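Local coordinates for protein peptidoglycan N-acetylglucosamine deacetylase (Agathobacter rectalis, PDB 5JMU) that is the catalytic domain of a probable zinc-dependent, NodB-type deacetylase thought to remove acetyl groups from N-acetylglucosamine of peptidoglycan, at residues I22-D27 with Q198-G203; G174-N179 with N206-L211. All blocks are in the same frame, centred on the assembly; numbering follows the deposited sequence. Where two conformers were deposited one is given.

Contact 1: residues I22-D27 with Q198-G203; sequences IYLTFD and QIIQWG
Leu24 of the strand and the pair Ile199 and Ile200 of the helix meet through methyl and methylene groups alone, with one branch of the leucine for each isoleucine. CD1 packs on CG1 of Ile200 at 4.0 Å, and CD2 lies 4.2 Å from CG2 of Ile199, so the fork spans two consecutive helical residues. Leu24 has CG anti to its carbonyl carbon (chi1 -68°) and an extended second torsion (chi2 175°) that sends CD1 on toward Ile200, with CD2 branching off toward Ile199. Ile200 does not point straight at the strand from its CB. With its CG1 also anti to the carbonyl carbon (chi1 -68°), the CG1 arm swings back to the leucine, and the two side chains cross obliquely. Ile22 extends on the same face of the strand, its CD1 4.6 Å from CA of Gly203. No hydrogen bond joins the segments, and the three touching residues are buried. Ile22 also packs on Val175 and Ile199 on Val171, which brings helix 164-175 to the same apolar layer. Strand 21-27 covered by helix 196-205 is the strand-against-outer-helix layer expected of the distorted beta/alpha barrel of NodB-type deacetylases.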
loop_
_atom_site.group_PDB
_atom_site.type_symbol
_atom_site.label_atom_id
_atom_site.label_comp_id
_atom_site.label_asym_id
_atom_site.label_seq_id
_atom_site.Cartn_x
_atom_site.Cartn_y
_atom_site.Cartn_z
ATOM N N ILE A 22 10.230 -1.431 -9.432
ATOM C CA ILE A 22 9.112 -0.575 -8.979
ATOM C C ILE A 22 8.010 -1.441 -8.394
ATOM O O ILE A 22 7.464 -2.340 -9.080
ATOM C CB ILE A 22 8.539 0.277 -10.128
ATOM C CG1 ILE A 22 9.650 1.146 -10.754
ATOM C CG2 ILE A 22 7.394 1.175 -9.586
ATOM C CD1 ILE A 22 9.241 1.804 -12.056
ATOM N N TYR A 23 7.642 -1.133 -7.152
ATOM C CA TYR A 23 6.469 -1.747 -6.544
ATOM C C TYR A 23 5.385 -0.688 -6.613
ATOM O O TYR A 23 5.415 0.269 -5.818
ATOM C CB TYR A 23 6.730 -2.153 -5.091
ATOM C CG TYR A 23 7.830 -3.195 -4.882
ATOM C CD1 TYR A 23 7.578 -4.557 -4.995
ATOM C CD2 TYR A 23 9.111 -2.792 -4.471
ATOM C CE1 TYR A 23 8.592 -5.488 -4.757
ATOM C CE2 TYR A 23 10.136 -3.723 -4.232
ATOM C CZ TYR A 23 9.871 -5.069 -4.373
ATOM O OH TYR A 23 10.883 -5.979 -4.133
ATOM N N LEU A 24 4.426 -0.830 -7.538
ATOM C CA LEU A 24 3.266 0.068 -7.525
ATOM C C LEU A 24 2.349 -0.381 -6.391
ATOM O O LEU A 24 2.035 -1.589 -6.256
ATOM C CB LEU A 24 2.490 0.009 -8.859
ATOM C CG LEU A 24 3.203 0.580 -10.063
ATOM C CD1 LEU A 24 2.353 0.323 -11.325
ATOM C CD2 LEU A 24 3.413 2.060 -9.852
ATOM N N THR A 25 1.946 0.557 -5.540
ATOM C CA THR A 25 1.033 0.215 -4.445
ATOM C C THR A 25 -0.117 1.184 -4.403
ATOM O O THR A 25 0.016 2.363 -4.746
ATOM C CB THR A 25 1.732 0.190 -3.063
ATOM O OG1 THR A 25 2.006 1.534 -2.584
ATOM C CG2 THR A 25 3.048 -0.588 -3.163
ATOM N N PHE A 26 -1.264 0.698 -3.941
ATOM C CA PHE A 26 -2.512 1.473 -3.970
ATOM C C PHE A 26 -3.222 1.383 -2.621
ATOM O O PHE A 26 -3.588 0.260 -2.185
ATOM C CB PHE A 26 -3.428 0.939 -5.092
ATOM C CG PHE A 26 -2.789 1.062 -6.465
ATOM C CD1 PHE A 26 -2.865 2.279 -7.164
ATOM C CD2 PHE A 26 -2.086 -0.007 -7.016
ATOM C CE1 PHE A 26 -2.226 2.450 -8.413
ATOM C CE2 PHE A 26 -1.444 0.126 -8.267
ATOM C CZ PHE A 26 -1.512 1.367 -8.960
ATOM N N ASP A 27 -3.494 2.553 -2.032
ATOM C CA ASP A 27 -4.174 2.635 -0.726
ATOM C C ASP A 27 -5.591 3.039 -0.875
ATOM O O ASP A 27 -5.956 3.745 -1.829
ATOM C CB ASP A 27 -3.571 3.722 0.203
ATOM C CG ASP A 27 -2.288 3.296 0.887
ATOM O OD1 ASP A 27 -1.713 2.251 0.544
ATOM O OD2 ASP A 27 -1.865 4.113 1.740
ATOM N N GLN A 198 0.553 5.237 -18.366
ATOM C CA GLN A 198 1.757 5.937 -18.800
ATOM C C GLN A 198 2.945 5.643 -17.894
ATOM O O GLN A 198 4.070 5.552 -18.391
ATOM C CB GLN A 198 1.512 7.420 -18.838
ATOM C CG GLN A 198 0.732 7.873 -20.039
ATOM C CD GLN A 198 0.281 9.308 -19.811
ATOM O OE1 GLN A 198 1.000 10.260 -20.136
ATOM N NE2 GLN A 198 -0.885 9.475 -19.208
ATOM N N ILE A 199 2.698 5.479 -16.582
ATOM C CA ILE A 199 3.773 5.131 -15.661
ATOM C C ILE A 199 4.379 3.769 -16.042
ATOM O O ILE A 199 5.607 3.622 -16.099
ATOM C CB ILE A 199 3.246 5.123 -14.195
ATOM C CG1 ILE A 199 2.994 6.573 -13.731
ATOM C CG2 ILE A 199 4.235 4.446 -13.236
ATOM C CD1 ILE A 199 2.047 6.652 -12.463
ATOM N N ILE A 200 3.530 2.785 -16.316
ATOM C CA ILE A 200 4.019 1.471 -16.738
ATOM C C ILE A 200 4.741 1.544 -18.104
ATOM O O ILE A 200 5.830 0.936 -18.267
ATOM C CB ILE A 200 2.887 0.448 -16.788
ATOM C CG1 ILE A 200 2.394 0.149 -15.357
ATOM C CG2 ILE A 200 3.409 -0.861 -17.441
ATOM C CD1 ILE A 200 1.072 -0.632 -15.337
ATOM N N GLN A 201 4.159 2.257 -19.058
ATOM C CA GLN A 201 4.815 2.393 -20.352
ATOM C C GLN A 201 6.221 2.966 -20.181
ATOM O O GLN A 201 7.186 2.449 -20.756
ATOM C CB GLN A 201 4.008 3.304 -21.282
ATOM C CG GLN A 201 2.715 2.623 -21.756
ATOM C CD GLN A 201 1.793 3.552 -22.537
ATOM O OE1 GLN A 201 1.711 4.739 -22.276
ATOM N NE2 GLN A 201 1.079 2.990 -23.479
ATOM N N TRP A 202 6.327 4.029 -19.396
ATOM C CA TRP A 202 7.638 4.642 -19.199
ATOM C C TRP A 202 8.605 3.677 -18.496
ATOM O O TRP A 202 9.760 3.500 -18.919
ATOM C CB TRP A 202 7.520 5.944 -18.392
ATOM C CG TRP A 202 8.854 6.565 -18.188
ATOM C CD1 TRP A 202 9.498 7.452 -19.025
ATOM C CD2 TRP A 202 9.742 6.327 -17.096
ATOM N NE1 TRP A 202 10.730 7.764 -18.509
ATOM C CE2 TRP A 202 10.893 7.108 -17.317
ATOM C CE3 TRP A 202 9.658 5.554 -15.933
ATOM C CZ2 TRP A 202 11.975 7.103 -16.420
ATOM C CZ3 TRP A 202 10.717 5.557 -15.054
ATOM C CH2 TRP A 202 11.842 6.328 -15.291
ATOM N N GLY A 203 8.138 3.063 -17.418
ATOM C CA GLY A 203 9.020 2.199 -16.658
ATOM C C GLY A 203 9.497 1.047 -17.522
ATOM O O GLY A 203 10.702 0.756 -17.564
#

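Contact 2: residues G174-N179 with N206-L211; sequences GVQSHN and NGYTFL. With ACT (acetate ion), chain B.
The ring of Tyr208 takes CG1 of Val175 obliquely, neither squarely over a face nor at the edge. CE2 is the ring atom nearest that methyl, at a short 3.3 Å; Val175 was deposited in two conformers, so the tightness is doubtful. At the tyrosine's rim, in the ring plane, lie CB of Asn206 and a water, and the indole of Trp202 meets the ring at about 30°. The imidazole of His178 has CB of Ser177 over one face, offset toward the rim, and an acetate at its edge. There ND1 donates to OXT of the acetate over 2.9 Å, almost straight at 173°; the ion probably came from the crystallisation liquor. With an alanine at His178 the acetate is likely to lose its N-H donor, and CB of Ser177 the ring it lies over. The water links the segments, donating to O of His178 at 2.9 Å and sharing a hydrogen bond of 2.7 Å with OH of Tyr208. CG of Gln176 passes 3.8 Å from that same OH, while its NE2 turns back to O of Ile172. Between helix 164-175 and strand 180-186 the chain reverses in a type I beta turn, with N of His178 bonded to O of Val175. The arrangement is thus a meeting of two helix-to-strand connections at one rim of the NodB-type beta/alpha fold.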
loop_
_atom_site.group_PDB
_atom_site.type_symbol
_atom_site.label_atom_id
_atom_site.label_comp_id
_atom_site.label_asym_id
_atom_site.label_seq_id
_atom_site.Cartn_x
_atom_site.Cartn_y
_atom_site.Cartn_z
ATOM N N GLY A 174 10.205 10.582 -9.249
ATOM C CA GLY A 174 10.587 9.962 -7.980
ATOM C C GLY A 174 11.279 8.599 -8.074
ATOM O O GLY A 174 12.189 8.288 -7.293
ATOM N N VAL A 175 10.849 7.765 -9.021
ATOM C CA VAL A 175 11.439 6.437 -9.207
ATOM C C VAL A 175 12.915 6.522 -9.548
ATOM O O VAL A 175 13.703 5.650 -9.190
ATOM C CB VAL A 175 10.647 5.674 -10.298
ATOM C CG1 VAL A 175 11.474 4.614 -10.986
ATOM C CG2 VAL A 175 9.345 5.083 -9.684
ATOM N N GLN A 176 13.293 7.580 -10.267
ATOM C CA GLN A 176 14.678 7.677 -10.716
ATOM C C GLN A 176 15.646 7.965 -9.574
ATOM O O GLN A 176 16.867 7.894 -9.764
ATOM C CB GLN A 176 14.804 8.750 -11.792
ATOM C CG GLN A 176 14.109 8.312 -13.089
ATOM C CD GLN A 176 14.147 9.392 -14.121
ATOM O OE1 GLN A 176 15.209 9.702 -14.661
ATOM N NE2 GLN A 176 13.008 10.015 -14.372
ATOM N N SER A 177 15.113 8.291 -8.409
ATOM C CA SER A 177 15.945 8.495 -7.239
ATOM C C SER A 177 16.352 7.210 -6.552
ATOM O O SER A 177 17.197 7.269 -5.670
ATOM C CB SER A 177 15.214 9.349 -6.205
ATOM O OG SER A 177 14.900 10.592 -6.798
ATOM N N HIS A 178 15.751 6.074 -6.931
ATOM C CA HIS A 178 15.891 4.854 -6.142
ATOM C C HIS A 178 16.113 3.662 -7.026
ATOM O O HIS A 178 15.440 3.505 -8.030
ATOM C CB HIS A 178 14.625 4.572 -5.295
ATOM C CG HIS A 178 14.302 5.686 -4.339
ATOM N ND1 HIS A 178 15.089 5.990 -3.246
ATOM C CD2 HIS A 178 13.267 6.560 -4.322
ATOM C CE1 HIS A 178 14.565 7.041 -2.613
ATOM N NE2 HIS A 178 13.457 7.396 -3.238
ATOM N N ASN A 179 17.026 2.795 -6.625
ATOM C CA ASN A 179 17.168 1.534 -7.345
ATOM C C ASN A 179 15.943 0.667 -7.160
ATOM O O ASN A 179 15.540 -0.080 -8.075
ATOM C CB ASN A 179 18.413 0.803 -6.849
ATOM C CG ASN A 179 18.735 -0.409 -7.689
ATOM O OD1 ASN A 179 18.577 -0.387 -8.906
ATOM N ND2 ASN A 179 19.192 -1.462 -7.035
ATOM N N ASN A 206 12.115 1.984 -19.951
ATOM C CA ASN A 206 13.388 2.434 -19.378
ATOM C C ASN A 206 14.096 1.383 -18.500
ATOM O O ASN A 206 14.935 1.735 -17.690
ATOM C CB ASN A 206 13.180 3.709 -18.586
ATOM C CG ASN A 206 13.044 4.907 -19.510
ATOM O OD1 ASN A 206 14.055 5.467 -19.941
ATOM N ND2 ASN A 206 11.796 5.244 -19.898
ATOM N N GLY A 207 13.751 0.116 -18.660
ATOM C CA GLY A 207 14.526 -0.948 -18.014
ATOM C C GLY A 207 14.057 -1.299 -16.617
ATOM O O GLY A 207 14.702 -2.089 -15.917
ATOM N N TYR A 208 12.940 -0.713 -16.208
ATOM C CA TYR A 208 12.387 -1.026 -14.885
ATOM C C TYR A 208 11.504 -2.276 -14.921
ATOM O O TYR A 208 10.841 -2.559 -15.949
ATOM C CB TYR A 208 11.558 0.151 -14.329
ATOM C CG TYR A 208 12.410 1.328 -13.968
ATOM C CD1 TYR A 208 12.826 2.239 -14.946
ATOM C CD2 TYR A 208 12.870 1.482 -12.678
ATOM C CE1 TYR A 208 13.631 3.306 -14.630
ATOM C CE2 TYR A 208 13.701 2.568 -12.336
ATOM C CZ TYR A 208 14.067 3.463 -13.335
ATOM O OH TYR A 208 14.861 4.541 -13.058
ATOM N N THR A 209 11.479 -2.983 -13.788
ATOM C CA THR A 209 10.629 -4.178 -13.601
ATOM C C THR A 209 9.612 -3.870 -12.515
ATOM O O THR A 209 10.002 -3.465 -11.415
ATOM C CB THR A 209 11.455 -5.405 -13.185
ATOM O OG1 THR A 209 12.370 -5.687 -14.258
ATOM C CG2 THR A 209 10.514 -6.601 -12.994
ATOM N N PHE A 210 8.326 -4.057 -12.824
ATOM C CA PHE A 210 7.234 -3.901 -11.861
ATOM C C PHE A 210 6.965 -5.189 -11.154
ATOM O O PHE A 210 6.757 -6.233 -11.797
ATOM C CB PHE A 210 5.974 -3.427 -12.572
ATOM C CG PHE A 210 6.086 -2.016 -13.086
ATOM C CD1 PHE A 210 6.625 -1.781 -14.359
ATOM C CD2 PHE A 210 5.651 -0.948 -12.330
ATOM C CE1 PHE A 210 6.776 -0.469 -14.854
ATOM C CE2 PHE A 210 5.752 0.335 -12.801
ATOM C CZ PHE A 210 6.336 0.595 -14.080
ATOM N N LEU A 211 6.978 -5.136 -9.815
ATOM C CA LEU A 211 6.753 -6.322 -9.013
ATOM C C LEU A 211 5.683 -6.067 -7.958
ATOM O O LEU A 211 5.490 -4.921 -7.531
ATOM C CB LEU A 211 8.049 -6.716 -8.330
ATOM C CG LEU A 211 9.227 -7.176 -9.170
ATOM C CD1 LEU A 211 10.454 -7.410 -8.272
ATOM C CD2 LEU A 211 8.813 -8.433 -9.897
HETATM C C ACT B . 17.812 4.830 -1.502
HETATM O O ACT B . 18.589 5.795 -1.357
HETATM O OXT ACT B . 17.507 4.508 -2.684
HETATM C CH3 ACT B . 17.261 4.092 -0.324
HETATM O O HOH W 1 16.106 4.431 -10.663
#

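Overall arrangement
Contacts 1 and 2 have centres about 9 Å apart on the same side of the chain's centre; their segments alternate in sequence: 22-27, 174-179, 198-203, 206-211. Strand 21-27 sits between strands 180-186 and 209-210 in one parallel sheet, so helix 196-205 belongs to a beta-alpha-beta crossover that passes over it. Probable backbone hydrogen bonds join the contacts, Ile22 N to Thr209 O and Leu211 N to Ile22 O, each 2.9 Å. Contact 1 lies between sheet and helix 196-205, contact 2 farther out (centres about 12 and 17 Å from the chain's centre), by the end of helix 164-175. Both lie away from the zinc site of Asp28, His76 and His80, although strand 21-27 leads into Asp28.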